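Local coordinates for insecticidal Delta-Endotoxin Cry8Ea1 (Bacillus Thuringiensis, PDB 3EB7), which kills the underground larvae of Holotrichia parallela, probably by forming pores in the membranes of their gut cells, at residues Val509-Asp514 against Ile564-Phe569; Gly525-Ser530 against Lys545-Ser550; Thr281-Tyr286 against Lys299-His304; Ile285-Ser290 against Phe379-Gly384. One frame throughout, in Å; residues are numbered along the deposited sequence.

Overall arrangement
The four contacts fall into two pairs at distant places in the three-domain toxin. Interactions 1 and 2 lie in the C-terminal beta-sandwich, their centres about 10 Å apart. Probable hydrogen bonds join Leu513 N to Gly525 O and Asp510 OD2 to Lys529 N, each at 2.8 Å; interaction 1 joins neighbouring strands of one sheet, interaction 2 reaches across to the other. Interactions 3 and 4 lie in the middle, beta-prism domain with centres about 7 Å apart, sharing Ile285 and Tyr286: interaction 3 is within a sheet, interaction 4 between sheets. Between interactions 1 and 3 the centres are about 44 Å apart. The sulfate at Lys299 probably comes from the crystallisation liquor.

Interaction 1. Residues Val509-Asp514 against Ile564-Phe569; sequences VDFDLD and ISVRNF
Asp512 and Asn568 approach each other with their flat ends turned 70° apart. Asn568 ND2 donates to Asp512 OD2 over 3.3 Å, reaching it from above the carboxylate plane, while that oxygen lies in the plane of the amide; the other carboxylate oxygen, OD1, is paired with Arg526. On the same sheet face the Arg567 chain bends at chi3 (-65°), which sets NE; its guanidinium lies beside Asp514, with NH1 3.5 Å from Asp514 OD2. That oxygen lies well out of the guanidinium plane, and with no N-H aimed at it the attraction is one of charges. Asp512, Asp514 and Arg567 project from antiparallel neighbours in one sheet of the C-terminal beta-sandwich, the third domain of Cry toxins, and Asn568 follows just after the strand; Ser565 N donates to Asp514 O at 2.8 Å. The opposite face is apolar, as suits the sandwich interior. Leu513 CD1 rests 3.7 Å from Ile564 CG2, and Phe511 CD1 meets Val566 CG1 at 3.8 Å. Ile580 covers both Ile564 and Val566.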
loop_
_atom_site.group_PDB
_atom_site.type_symbol
_atom_site.label_atom_id
_atom_site.label_comp_id
_atom_site.label_asym_id
_atom_site.label_seq_id
_atom_site.Cartn_x
_atom_site.Cartn_y
_atom_site.Cartn_z
ATOM N N VAL A 509 -13.246 9.423 -22.442
ATOM C CA VAL A 509 -13.791 9.042 -23.754
ATOM C C VAL A 509 -14.528 7.705 -23.693
ATOM O O VAL A 509 -14.277 6.929 -22.779
ATOM C CB VAL A 509 -12.688 8.972 -24.863
ATOM C CG1 VAL A 509 -12.137 10.332 -25.126
ATOM C CG2 VAL A 509 -11.582 7.934 -24.528
ATOM N N ASP A 510 -15.447 7.457 -24.636
ATOM C CA ASP A 510 -16.049 6.125 -24.811
ATOM C C ASP A 510 -15.048 5.333 -25.681
ATOM O O ASP A 510 -14.352 5.940 -26.470
ATOM C CB ASP A 510 -17.414 6.149 -25.542
ATOM C CG ASP A 510 -18.413 7.198 -25.001
ATOM O OD1 ASP A 510 -19.118 7.842 -25.851
ATOM O OD2 ASP A 510 -18.537 7.390 -23.762
ATOM N N PHE A 511 -15.006 3.993 -25.565
ATOM C CA PHE A 511 -13.974 3.173 -26.207
ATOM C C PHE A 511 -14.423 1.727 -26.323
ATOM O O PHE A 511 -15.268 1.247 -25.566
ATOM C CB PHE A 511 -12.626 3.218 -25.422
ATOM C CG PHE A 511 -12.735 2.741 -23.998
ATOM C CD1 PHE A 511 -12.302 1.473 -23.638
ATOM C CD2 PHE A 511 -13.342 3.547 -23.007
ATOM C CE1 PHE A 511 -12.460 1.020 -22.301
ATOM C CE2 PHE A 511 -13.483 3.109 -21.708
ATOM C CZ PHE A 511 -13.050 1.834 -21.362
ATOM N N ASP A 512 -13.827 1.036 -27.284
ATOM C CA ASP A 512 -13.946 -0.396 -27.441
ATOM C C ASP A 512 -12.914 -1.138 -26.527
ATOM O O ASP A 512 -11.748 -0.789 -26.491
ATOM C CB ASP A 512 -13.697 -0.736 -28.923
ATOM C CG ASP A 512 -14.909 -0.417 -29.833
ATOM O OD1 ASP A 512 -15.988 -0.016 -29.325
ATOM O OD2 ASP A 512 -14.791 -0.610 -31.076
ATOM N N LEU A 513 -13.354 -2.151 -25.794
ATOM C CA LEU A 513 -12.460 -2.919 -24.953
ATOM C C LEU A 513 -12.642 -4.393 -25.246
ATOM O O LEU A 513 -13.748 -4.866 -25.318
ATOM C CB LEU A 513 -12.711 -2.652 -23.452
ATOM C CG LEU A 513 -11.730 -3.326 -22.461
ATOM C CD1 LEU A 513 -11.567 -2.495 -21.194
ATOM C CD2 LEU A 513 -12.114 -4.791 -22.127
ATOM N N ASP A 514 -11.553 -5.120 -25.426
ATOM C CA ASP A 514 -11.663 -6.556 -25.291
ATOM C C ASP A 514 -10.583 -7.225 -24.444
ATOM O O ASP A 514 -9.488 -6.682 -24.207
ATOM C CB ASP A 514 -11.760 -7.215 -26.633
ATOM C CG ASP A 514 -10.782 -6.680 -27.571
ATOM O OD1 ASP A 514 -9.580 -6.768 -27.228
ATOM O OD2 ASP A 514 -11.205 -6.162 -28.633
ATOM N N ILE A 564 -5.616 -6.943 -22.058
ATOM C CA ILE A 564 -6.732 -6.058 -22.278
ATOM C C ILE A 564 -6.350 -5.137 -23.414
ATOM O O ILE A 564 -5.242 -4.581 -23.436
ATOM C CB ILE A 564 -7.111 -5.231 -20.995
ATOM C CG1 ILE A 564 -7.450 -6.125 -19.779
ATOM C CG2 ILE A 564 -8.269 -4.259 -21.274
ATOM C CD1 ILE A 564 -8.423 -7.258 -20.047
ATOM N N SER A 565 -7.260 -4.998 -24.376
ATOM C CA SER A 565 -7.044 -4.114 -25.524
ATOM C C SER A 565 -8.100 -3.025 -25.568
ATOM O O SER A 565 -9.299 -3.316 -25.374
ATOM C CB SER A 565 -7.098 -4.939 -26.812
ATOM O OG SER A 565 -5.998 -5.841 -26.863
ATOM N N VAL A 566 -7.658 -1.779 -25.789
ATOM C CA VAL A 566 -8.570 -0.646 -25.982
ATOM C C VAL A 566 -8.359 0.049 -27.365
ATOM O O VAL A 566 -7.226 0.142 -27.889
ATOM C CB VAL A 566 -8.604 0.385 -24.782
ATOM C CG1 VAL A 566 -8.948 -0.315 -23.453
ATOM C CG2 VAL A 566 -7.309 1.208 -24.693
ATOM N N ARG A 567 -9.467 0.540 -27.917
ATOM C CA ARG A 567 -9.605 0.844 -29.326
ATOM C C ARG A 567 -10.768 1.841 -29.546
ATOM O O ARG A 567 -11.638 1.995 -28.681
ATOM C CB ARG A 567 -9.950 -0.486 -29.992
ATOM C CG ARG A 567 -9.723 -0.585 -31.437
ATOM C CD ARG A 567 -10.019 -1.992 -31.883
ATOM N NE ARG A 567 -9.064 -2.909 -31.281
ATOM C CZ ARG A 567 -9.202 -4.237 -31.210
ATOM N NH1 ARG A 567 -10.285 -4.843 -31.709
ATOM N NH2 ARG A 567 -8.248 -4.962 -30.620
ATOM N N ASN A 568 -10.769 2.503 -30.704
ATOM C CA ASN A 568 -11.930 3.246 -31.214
ATOM C C ASN A 568 -12.439 4.280 -30.228
ATOM O O ASN A 568 -13.584 4.226 -29.770
ATOM C CB ASN A 568 -13.048 2.246 -31.617
ATOM C CG ASN A 568 -14.103 2.856 -32.559
ATOM O OD1 ASN A 568 -13.861 3.882 -33.222
ATOM N ND2 ASN A 568 -15.276 2.214 -32.631
ATOM N N PHE A 569 -11.560 5.206 -29.874
ATOM C CA PHE A 569 -11.857 6.253 -28.910
ATOM C C PHE A 569 -12.892 7.216 -29.515
ATOM O O PHE A 569 -12.722 7.650 -30.656
ATOM C CB PHE A 569 -10.580 7.030 -28.579
ATOM C CG PHE A 569 -9.607 6.317 -27.637
ATOM C CD1 PHE A 569 -8.662 7.060 -26.912
ATOM C CD2 PHE A 569 -9.622 4.928 -27.466
ATOM C CE1 PHE A 569 -7.745 6.415 -26.065
ATOM C CE2 PHE A 569 -8.712 4.290 -26.634
ATOM C CZ PHE A 569 -7.771 5.032 -25.951
HETATM O O HOH W 1 -10.357 -3.780 -28.470
#

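Interaction 2. Residues Gly525-Ser530 against Lys545-Ser550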
loop_
_atom_site.group_PDB
_atom_site.type_symbol
_atom_site.label_atom_id
_atom_site.label_comp_id
_atom_site.label_asym_id
_atom_site.label_seq_id
_atom_site.Cartn_x
_atom_site.Cartn_y
_atom_site.Cartn_z
ATOM N N GLY A 525 -16.586 -5.247 -26.082
ATOM C CA GLY A 525 -17.704 -4.349 -25.869
ATOM C C GLY A 525 -17.306 -2.912 -25.917
ATOM O O GLY A 525 -16.129 -2.603 -25.937
ATOM N N ARG A 526 -18.299 -2.037 -25.912
ATOM C CA ARG A 526 -18.080 -0.616 -25.851
ATOM C C ARG A 526 -18.384 -0.121 -24.452
ATOM O O ARG A 526 -19.326 -0.596 -23.821
ATOM C CB ARG A 526 -18.972 0.123 -26.845
ATOM C CG ARG A 526 -18.704 1.618 -26.842
ATOM C CD ARG A 526 -18.620 2.059 -28.250
ATOM N NE ARG A 526 -18.227 3.459 -28.406
ATOM C CZ ARG A 526 -17.053 3.815 -28.892
ATOM N NH1 ARG A 526 -16.166 2.880 -29.197
ATOM N NH2 ARG A 526 -16.754 5.085 -29.037
ATOM N N PHE A 527 -17.582 0.834 -23.963
ATOM C CA PHE A 527 -17.786 1.370 -22.640
ATOM C C PHE A 527 -17.751 2.865 -22.680
ATOM O O PHE A 527 -17.135 3.461 -23.552
ATOM C CB PHE A 527 -16.785 0.745 -21.654
ATOM C CG PHE A 527 -16.911 -0.742 -21.586
ATOM C CD1 PHE A 527 -16.164 -1.556 -22.453
ATOM C CD2 PHE A 527 -17.860 -1.324 -20.732
ATOM C CE1 PHE A 527 -16.333 -2.943 -22.441
ATOM C CE2 PHE A 527 -18.046 -2.690 -20.723
ATOM C CZ PHE A 527 -17.291 -3.516 -21.570
ATOM N N ASN A 528 -18.462 3.472 -21.750
ATOM C CA ASN A 528 -18.688 4.899 -21.791
ATOM C C ASN A 528 -17.718 5.653 -20.902
ATOM O O ASN A 528 -17.120 5.093 -19.992
ATOM C CB ASN A 528 -20.138 5.203 -21.397
ATOM C CG ASN A 528 -21.156 4.773 -22.473
ATOM O OD1 ASN A 528 -20.859 4.771 -23.662
ATOM N ND2 ASN A 528 -22.365 4.468 -22.046
ATOM N N LYS A 529 -17.555 6.928 -21.196
ATOM C CA LYS A 529 -16.634 7.764 -20.479
ATOM C C LYS A 529 -17.154 7.993 -19.063
ATOM O O LYS A 529 -18.358 7.961 -18.841
ATOM C CB LYS A 529 -16.420 9.088 -21.219
ATOM C CG LYS A 529 -17.559 10.062 -21.192
ATOM C CD LYS A 529 -17.120 11.349 -21.904
ATOM C CE LYS A 529 -17.895 12.536 -21.403
ATOM N NZ LYS A 529 -17.162 13.846 -21.589
ATOM N N SER A 530 -16.246 8.251 -18.133
ATOM C CA SER A 530 -16.577 8.231 -16.712
ATOM C C SER A 530 -16.101 9.520 -16.074
ATOM O O SER A 530 -16.312 9.746 -14.879
ATOM C CB SER A 530 -15.875 7.049 -16.037
ATOM O OG SER A 530 -14.491 7.322 -16.022
ATOM N N LYS A 545 -15.050 3.394 -12.723
ATOM C CA LYS A 545 -16.219 2.567 -13.040
ATOM C C LYS A 545 -15.780 1.194 -13.511
ATOM O O LYS A 545 -14.607 0.975 -13.778
ATOM C CB LYS A 545 -17.101 3.234 -14.117
ATOM C CG LYS A 545 -17.583 4.667 -13.750
ATOM C CD LYS A 545 -19.072 4.901 -14.021
ATOM C CE LYS A 545 -19.601 6.113 -13.239
ATOM N NZ LYS A 545 -18.854 7.425 -13.554
ATOM N N PHE A 546 -16.742 0.289 -13.641
ATOM C CA PHE A 546 -16.492 -1.063 -14.111
ATOM C C PHE A 546 -16.927 -1.267 -15.559
ATOM O O PHE A 546 -18.006 -0.856 -15.955
ATOM C CB PHE A 546 -17.195 -2.094 -13.216
ATOM C CG PHE A 546 -16.428 -2.433 -11.975
ATOM C CD1 PHE A 546 -15.152 -3.006 -12.063
ATOM C CD2 PHE A 546 -16.981 -2.197 -10.714
ATOM C CE1 PHE A 546 -14.414 -3.325 -10.915
ATOM C CE2 PHE A 546 -16.250 -2.509 -9.547
ATOM C CZ PHE A 546 -14.963 -3.078 -9.657
ATOM N N ALA A 547 -16.040 -1.862 -16.343
ATOM C CA ALA A 547 -16.399 -2.484 -17.596
ATOM C C ALA A 547 -16.649 -3.954 -17.266
ATOM O O ALA A 547 -15.700 -4.706 -17.021
ATOM C CB ALA A 547 -15.280 -2.336 -18.608
ATOM N N SER A 548 -17.928 -4.347 -17.255
ATOM C CA SER A 548 -18.355 -5.657 -16.794
ATOM C C SER A 548 -19.012 -6.476 -17.921
ATOM O O SER A 548 -19.863 -5.987 -18.667
ATOM C CB SER A 548 -19.296 -5.509 -15.591
ATOM O OG SER A 548 -19.671 -6.771 -15.051
ATOM N N PHE A 549 -18.570 -7.726 -18.042
ATOM C CA PHE A 549 -19.089 -8.680 -18.985
ATOM C C PHE A 549 -19.758 -9.797 -18.196
ATOM O O PHE A 549 -19.235 -10.209 -17.153
ATOM C CB PHE A 549 -17.959 -9.320 -19.777
ATOM C CG PHE A 549 -17.143 -8.356 -20.584
ATOM C CD1 PHE A 549 -15.884 -7.942 -20.123
ATOM C CD2 PHE A 549 -17.606 -7.884 -21.833
ATOM C CE1 PHE A 549 -15.099 -7.066 -20.871
ATOM C CE2 PHE A 549 -16.812 -6.991 -22.604
ATOM C CZ PHE A 549 -15.551 -6.585 -22.115
ATOM N N SER A 550 -20.861 -10.310 -18.746
ATOM C CA SER A 550 -21.601 -11.434 -18.194
ATOM C C SER A 550 -21.262 -12.738 -18.904
ATOM O O SER A 550 -21.355 -13.794 -18.303
ATOM C CB SER A 550 -23.119 -11.180 -18.253
ATOM O OG SER A 550 -23.534 -10.864 -19.582
#
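Phe527, Ala547 and Phe549 make an aromatic contact between the two layers of the C-terminal beta-sandwich: Phe527 ends strand 520-527, outermost in one sheet, whereas Ala547 sits on strand 545-548 of the other. Phe527 CG lies anti to the carbonyl carbon (chi1 -59°), and the ring beyond it meets Ala547. The Ala547 methyl lies over the middle of that ring, its CB 3.5 Å from the centroid and only 13° off the normal, a well-formed CH-pi contact. Alanine suits the place because its short side chain lets the ring approach the opposing backbone. Phe527 turns its edge to the face of Phe549 in an offset edge-to-face pair, with planes at 87° and centroids 5.4 Å apart. At the edge of the Phe549 ring, Gly525 N is 3.9 Å from CE2, where a residue without a side chain leaves room. Farther along, Ser530 CB touches Lys545 CG at 3.7 Å, while Ser530 OG and Lys545 NZ bond to the backbone oxygens of Asn543 and Glu542. With no hydrogen bond crossing between the segments, the association rests on dispersion, helped by the weak electrostatics of C-H groups meeting ring faces.

Interaction 3. Residues Thr281-Tyr286 against Lys299-His304. With SO4 (sulfate ion), chain E.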
loop_
_atom_site.group_PDB
_atom_site.type_symbol
_atom_site.label_atom_id
_atom_site.label_comp_id
_atom_site.label_asym_id
_atom_site.label_seq_id
_atom_site.Cartn_x
_atom_site.Cartn_y
_atom_site.Cartn_z
ATOM N N THR A 281 15.966 -9.830 -8.570
ATOM C CA THR A 281 16.561 -11.148 -8.882
ATOM C C THR A 281 18.065 -11.278 -8.557
ATOM O O THR A 281 18.574 -12.364 -8.262
ATOM C CB THR A 281 16.335 -11.542 -10.363
ATOM O OG1 THR A 281 16.995 -10.605 -11.205
ATOM C CG2 THR A 281 14.834 -11.594 -10.695
ATOM N N ARG A 282 18.783 -10.171 -8.587
ATOM C CA ARG A 282 20.208 -10.222 -8.298
ATOM C C ARG A 282 20.702 -8.857 -7.874
ATOM O O ARG A 282 20.198 -7.839 -8.361
ATOM C CB ARG A 282 20.957 -10.727 -9.533
ATOM C CG ARG A 282 22.336 -11.288 -9.234
ATOM C CD ARG A 282 22.941 -12.085 -10.406
ATOM N NE ARG A 282 24.216 -12.697 -9.979
ATOM C CZ ARG A 282 24.316 -13.844 -9.300
ATOM N NH1 ARG A 282 23.211 -14.552 -9.009
ATOM N NH2 ARG A 282 25.521 -14.285 -8.926
ATOM N N LEU A 283 21.653 -8.818 -6.935
ATOM C CA LEU A 283 22.325 -7.537 -6.584
ATOM C C LEU A 283 23.829 -7.750 -6.497
ATOM O O LEU A 283 24.260 -8.684 -5.824
ATOM C CB LEU A 283 21.866 -7.091 -5.198
ATOM C CG LEU A 283 21.611 -5.650 -4.770
ATOM C CD1 LEU A 283 22.095 -5.524 -3.358
ATOM C CD2 LEU A 283 22.226 -4.634 -5.647
ATOM N N SER A 284 24.625 -6.915 -7.151
ATOM C CA SER A 284 26.079 -6.921 -6.929
ATOM C C SER A 284 26.465 -5.639 -6.252
ATOM O O SER A 284 26.086 -4.600 -6.734
ATOM C CB SER A 284 26.896 -7.001 -8.237
ATOM O OG SER A 284 26.635 -8.195 -8.910
ATOM N N ILE A 285 27.219 -5.716 -5.150
ATOM C CA ILE A 285 27.616 -4.502 -4.410
ATOM C C ILE A 285 29.125 -4.304 -4.596
ATOM O O ILE A 285 29.903 -5.231 -4.423
ATOM C CB ILE A 285 27.257 -4.617 -2.906
ATOM C CG1 ILE A 285 25.771 -4.936 -2.721
ATOM C CG2 ILE A 285 27.727 -3.386 -2.084
ATOM C CD1 ILE A 285 25.381 -5.361 -1.273
ATOM N N TYR A 286 29.531 -3.105 -4.971
ATOM C CA TYR A 286 30.925 -2.774 -5.187
ATOM C C TYR A 286 31.408 -1.942 -3.985
ATOM O O TYR A 286 30.743 -0.989 -3.551
ATOM C CB TYR A 286 31.086 -2.022 -6.531
ATOM C CG TYR A 286 30.665 -2.888 -7.713
ATOM C CD1 TYR A 286 29.327 -3.004 -8.099
ATOM C CD2 TYR A 286 31.605 -3.619 -8.417
ATOM C CE1 TYR A 286 28.927 -3.871 -9.164
ATOM C CE2 TYR A 286 31.236 -4.460 -9.474
ATOM C CZ TYR A 286 29.902 -4.590 -9.840
ATOM O OH TYR A 286 29.602 -5.427 -10.893
ATOM N N LYS A 299 35.255 0.466 4.862
ATOM C CA LYS A 299 34.965 -0.200 3.594
ATOM C C LYS A 299 33.462 -0.137 3.361
ATOM O O LYS A 299 32.665 -0.663 4.154
ATOM C CB LYS A 299 35.421 -1.636 3.600
ATOM C CG LYS A 299 36.869 -1.840 3.502
ATOM C CD LYS A 299 37.120 -3.304 3.840
ATOM C CE LYS A 299 38.397 -3.782 3.276
ATOM N NZ LYS A 299 38.790 -4.995 4.065
ATOM N N LYS A 300 33.075 0.511 2.264
ATOM C CA LYS A 300 31.691 0.925 2.103
ATOM C C LYS A 300 31.158 0.650 0.702
ATOM O O LYS A 300 31.908 0.475 -0.230
ATOM C CB LYS A 300 31.527 2.408 2.485
ATOM C CG LYS A 300 32.384 3.361 1.694
ATOM C CD LYS A 300 31.958 4.822 1.975
ATOM C CE LYS A 300 33.047 5.871 1.641
ATOM N NZ LYS A 300 33.222 5.957 0.186
ATOM N N TRP A 301 29.842 0.618 0.598
ATOM C CA TRP A 301 29.088 0.428 -0.631
ATOM C C TRP A 301 29.233 1.716 -1.456
ATOM O O TRP A 301 28.676 2.796 -1.074
ATOM C CB TRP A 301 27.631 0.212 -0.196
ATOM C CG TRP A 301 26.554 -0.052 -1.258
ATOM C CD1 TRP A 301 26.440 0.501 -2.528
ATOM C CD2 TRP A 301 25.397 -0.895 -1.088
ATOM N NE1 TRP A 301 25.292 0.016 -3.148
ATOM C CE2 TRP A 301 24.631 -0.820 -2.284
ATOM C CE3 TRP A 301 24.931 -1.698 -0.036
ATOM C CZ2 TRP A 301 23.449 -1.548 -2.463
ATOM C CZ3 TRP A 301 23.754 -2.425 -0.218
ATOM C CH2 TRP A 301 23.024 -2.336 -1.432
ATOM N N ILE A 302 30.016 1.622 -2.536
ATOM C CA ILE A 302 30.242 2.751 -3.462
ATOM C C ILE A 302 29.497 2.646 -4.814
ATOM O O ILE A 302 29.546 3.573 -5.622
ATOM C CB ILE A 302 31.756 3.028 -3.762
ATOM C CG1 ILE A 302 32.404 1.827 -4.473
ATOM C CG2 ILE A 302 32.499 3.424 -2.519
ATOM C CD1 ILE A 302 33.848 2.087 -5.012
ATOM N N GLY A 303 28.823 1.530 -5.058
ATOM C CA GLY A 303 28.045 1.334 -6.281
ATOM C C GLY A 303 27.439 -0.050 -6.259
ATOM O O GLY A 303 27.834 -0.888 -5.438
ATOM N N HIS A 304 26.456 -0.295 -7.119
ATOM C CA HIS A 304 25.831 -1.614 -7.239
ATOM C C HIS A 304 25.222 -1.814 -8.605
ATOM O O HIS A 304 24.983 -0.874 -9.362
ATOM C CB HIS A 304 24.780 -1.869 -6.139
ATOM C CG HIS A 304 23.570 -0.988 -6.208
ATOM N ND1 HIS A 304 23.517 0.255 -5.611
ATOM C CD2 HIS A 304 22.351 -1.189 -6.767
ATOM C CE1 HIS A 304 22.331 0.796 -5.829
ATOM N NE2 HIS A 304 21.592 -0.069 -6.501
HETATM S S SO4 E . 42.354 -4.809 3.924
HETATM O O1 SO4 E . 43.799 -4.707 4.105
HETATM O O2 SO4 E . 42.037 -6.054 3.225
HETATM O O3 SO4 E . 41.768 -4.774 5.272
HETATM O O4 SO4 E . 41.812 -3.699 3.134
#
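Tyr286 faces two residues at once, Ile302 and Gly303, in a classic beta bulge. Its N donates to Gly303 O at 2.8 Å, nearly straight (170°), while its O accepts from Ile302 N at 2.9 Å. Next to the bulge, Ile285 lies across the indole of Trp301. Its CG2 stands 3.5 Å above the ring plane, and CD1 reaches Trp301 CZ3 at 3.5 Å; the branched chain spreads two methyl groups over the aromatic surface. The two strands form a hairpin in one of the three antiparallel sheets of the Cry beta-prism, domain II, and Phe421 stacks on Trp301. Trp301 NE1 donates to His304 ND1 at 3.0 Å, leaving NE2 to bond Val419 O, consistent with a neutral imidazole. His304 CG sits between the backbone N and the carbonyl carbon (chi1 66°), against Leu283, and His304 CD2 packs 3.6 Å from Leu283 CD2. Leu283 CD1 meets Trp301 CH2 at 3.8 Å. Lys299 NZ makes a weak hydrogen bond of 3.2 Å to O3 of a sulfate.

Interaction 4. Residues Ile285-Ser290 against Phe379-Gly384; sequences IYTGRS and FTYNPG
Thr287 OG1 and Tyr381 OH share a 2.7 Å hydrogen bond, the two side chains reaching toward each other tip to tip; either hydroxyl could be the donor. The bond spans two sheets of the beta-prism that forms the middle domain of Cry toxins: Thr287 belongs to strand 278-292, and Tyr381 ends strand 376-381 at the margin of a different sheet. Their backbones are well apart, with closest CA atoms beyond ordinary strand spacing, a gap the long tyrosine side chain bridges. Tyr381 CG lies anti to the backbone N (chi1 174°), and the ring beyond it extends toward the other sheet. Thr287 OG1 lies near the ring plane, at the edge beside CE1. Ile285, besides packing on Trp301, places CG2 over one face of the Tyr381 ring, tightly, at 3.3 Å from CE1. Its CD1 extends the cover along the same ring, 3.8 Å from CD1 of Tyr381. On the opposite face lies Pro383, whose CD stands 3.6 Å above the plane, offset toward the rim; the phenol ring is therefore held between two aliphatic groups. Pro383 also reaches the threonine methyl, with its CG 3.6 Å from Thr287 CG2.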
loop_
_atom_site.group_PDB
_atom_site.type_symbol
_atom_site.label_atom_id
_atom_site.label_comp_id
_atom_site.label_asym_id
_atom_site.label_seq_id
_atom_site.Cartn_x
_atom_site.Cartn_y
_atom_site.Cartn_z
ATOM N N ILE A 285 27.219 -5.716 -5.150
ATOM C CA ILE A 285 27.616 -4.502 -4.410
ATOM C C ILE A 285 29.125 -4.304 -4.596
ATOM O O ILE A 285 29.903 -5.231 -4.423
ATOM C CB ILE A 285 27.257 -4.617 -2.906
ATOM C CG1 ILE A 285 25.771 -4.936 -2.721
ATOM C CG2 ILE A 285 27.727 -3.386 -2.084
ATOM C CD1 ILE A 285 25.381 -5.361 -1.273
ATOM N N TYR A 286 29.531 -3.105 -4.971
ATOM C CA TYR A 286 30.925 -2.774 -5.187
ATOM C C TYR A 286 31.408 -1.942 -3.985
ATOM O O TYR A 286 30.743 -0.989 -3.551
ATOM C CB TYR A 286 31.086 -2.022 -6.531
ATOM C CG TYR A 286 30.665 -2.888 -7.713
ATOM C CD1 TYR A 286 29.327 -3.004 -8.099
ATOM C CD2 TYR A 286 31.605 -3.619 -8.417
ATOM C CE1 TYR A 286 28.927 -3.871 -9.164
ATOM C CE2 TYR A 286 31.236 -4.460 -9.474
ATOM C CZ TYR A 286 29.902 -4.590 -9.840
ATOM O OH TYR A 286 29.602 -5.427 -10.893
ATOM N N THR A 287 32.561 -2.339 -3.453
ATOM C CA THR A 287 33.114 -1.773 -2.229
ATOM C C THR A 287 34.393 -0.953 -2.478
ATOM O O THR A 287 35.243 -1.320 -3.274
ATOM C CB THR A 287 33.388 -2.909 -1.228
ATOM O OG1 THR A 287 32.158 -3.622 -1.008
ATOM C CG2 THR A 287 33.932 -2.375 0.081
ATOM N N GLY A 288 34.480 0.187 -1.797
ATOM C CA GLY A 288 35.677 0.993 -1.741
ATOM C C GLY A 288 36.181 1.077 -0.311
ATOM O O GLY A 288 35.477 0.787 0.636
ATOM N N ARG A 289 37.440 1.460 -0.187
ATOM C CA ARG A 289 38.102 1.632 1.081
ATOM C C ARG A 289 38.472 3.115 1.225
ATOM O O ARG A 289 39.165 3.670 0.367
ATOM C CB ARG A 289 39.351 0.739 1.159
ATOM C CG ARG A 289 39.995 0.730 2.537
ATOM C CD ARG A 289 41.125 -0.328 2.624
ATOM N NE ARG A 289 41.618 -0.568 3.984
ATOM C CZ ARG A 289 42.435 0.249 4.649
ATOM N NH1 ARG A 289 42.860 1.374 4.100
ATOM N NH2 ARG A 289 42.845 -0.057 5.860
ATOM N N SER A 290 37.978 3.752 2.284
ATOM C CA SER A 290 38.438 5.074 2.710
ATOM C C SER A 290 39.193 4.878 4.006
ATOM O O SER A 290 38.759 4.141 4.881
ATOM C CB SER A 290 37.256 5.982 2.975
ATOM O OG SER A 290 36.428 6.044 1.839
ATOM N N PHE A 379 21.602 -13.075 4.032
ATOM C CA PHE A 379 22.658 -12.588 3.143
ATOM C C PHE A 379 23.313 -11.448 3.868
ATOM O O PHE A 379 22.641 -10.557 4.356
ATOM C CB PHE A 379 22.063 -12.104 1.809
ATOM C CG PHE A 379 21.305 -13.185 1.056
ATOM C CD1 PHE A 379 19.915 -13.186 1.027
ATOM C CD2 PHE A 379 21.997 -14.215 0.393
ATOM C CE1 PHE A 379 19.211 -14.184 0.330
ATOM C CE2 PHE A 379 21.325 -15.221 -0.302
ATOM C CZ PHE A 379 19.920 -15.202 -0.345
ATOM N N THR A 380 24.630 -11.496 3.985
ATOM C CA THR A 380 25.346 -10.441 4.660
ATOM C C THR A 380 26.402 -9.838 3.776
ATOM O O THR A 380 27.283 -10.535 3.251
ATOM C CB THR A 380 26.021 -10.931 5.955
ATOM O OG1 THR A 380 25.073 -11.680 6.730
ATOM C CG2 THR A 380 26.546 -9.756 6.730
ATOM N N TYR A 381 26.261 -8.520 3.639
ATOM C CA TYR A 381 27.294 -7.640 3.171
ATOM C C TYR A 381 28.065 -7.055 4.388
ATOM O O TYR A 381 27.540 -6.232 5.136
ATOM C CB TYR A 381 26.643 -6.516 2.332
ATOM C CG TYR A 381 27.599 -5.444 1.890
ATOM C CD1 TYR A 381 28.547 -5.700 0.869
ATOM C CD2 TYR A 381 27.588 -4.183 2.492
ATOM C CE1 TYR A 381 29.453 -4.700 0.449
ATOM C CE2 TYR A 381 28.518 -3.195 2.114
ATOM C CZ TYR A 381 29.416 -3.456 1.074
ATOM O OH TYR A 381 30.301 -2.481 0.664
ATOM N N ASN A 382 29.309 -7.505 4.589
ATOM C CA ASN A 382 30.207 -6.861 5.555
ATOM C C ASN A 382 31.692 -6.925 5.183
ATOM O O ASN A 382 32.426 -7.779 5.675
ATOM C CB ASN A 382 29.948 -7.386 6.967
ATOM C CG ASN A 382 30.706 -6.579 8.055
ATOM O OD1 ASN A 382 31.335 -5.527 7.800
ATOM N ND2 ASN A 382 30.649 -7.092 9.281
ATOM N N PRO A 383 32.163 -6.002 4.325
ATOM C CA PRO A 383 33.591 -6.124 3.943
ATOM C C PRO A 383 34.573 -5.859 5.103
ATOM O O PRO A 383 35.694 -6.354 5.050
ATOM C CB PRO A 383 33.764 -5.107 2.820
ATOM C CG PRO A 383 32.542 -4.204 2.915
ATOM C CD PRO A 383 31.477 -4.882 3.654
ATOM N N GLY A 384 34.152 -5.112 6.132
ATOM C CA GLY A 384 34.939 -4.949 7.359
ATOM C C GLY A 384 35.434 -3.540 7.585
ATOM O O GLY A 384 36.211 -3.037 6.806
#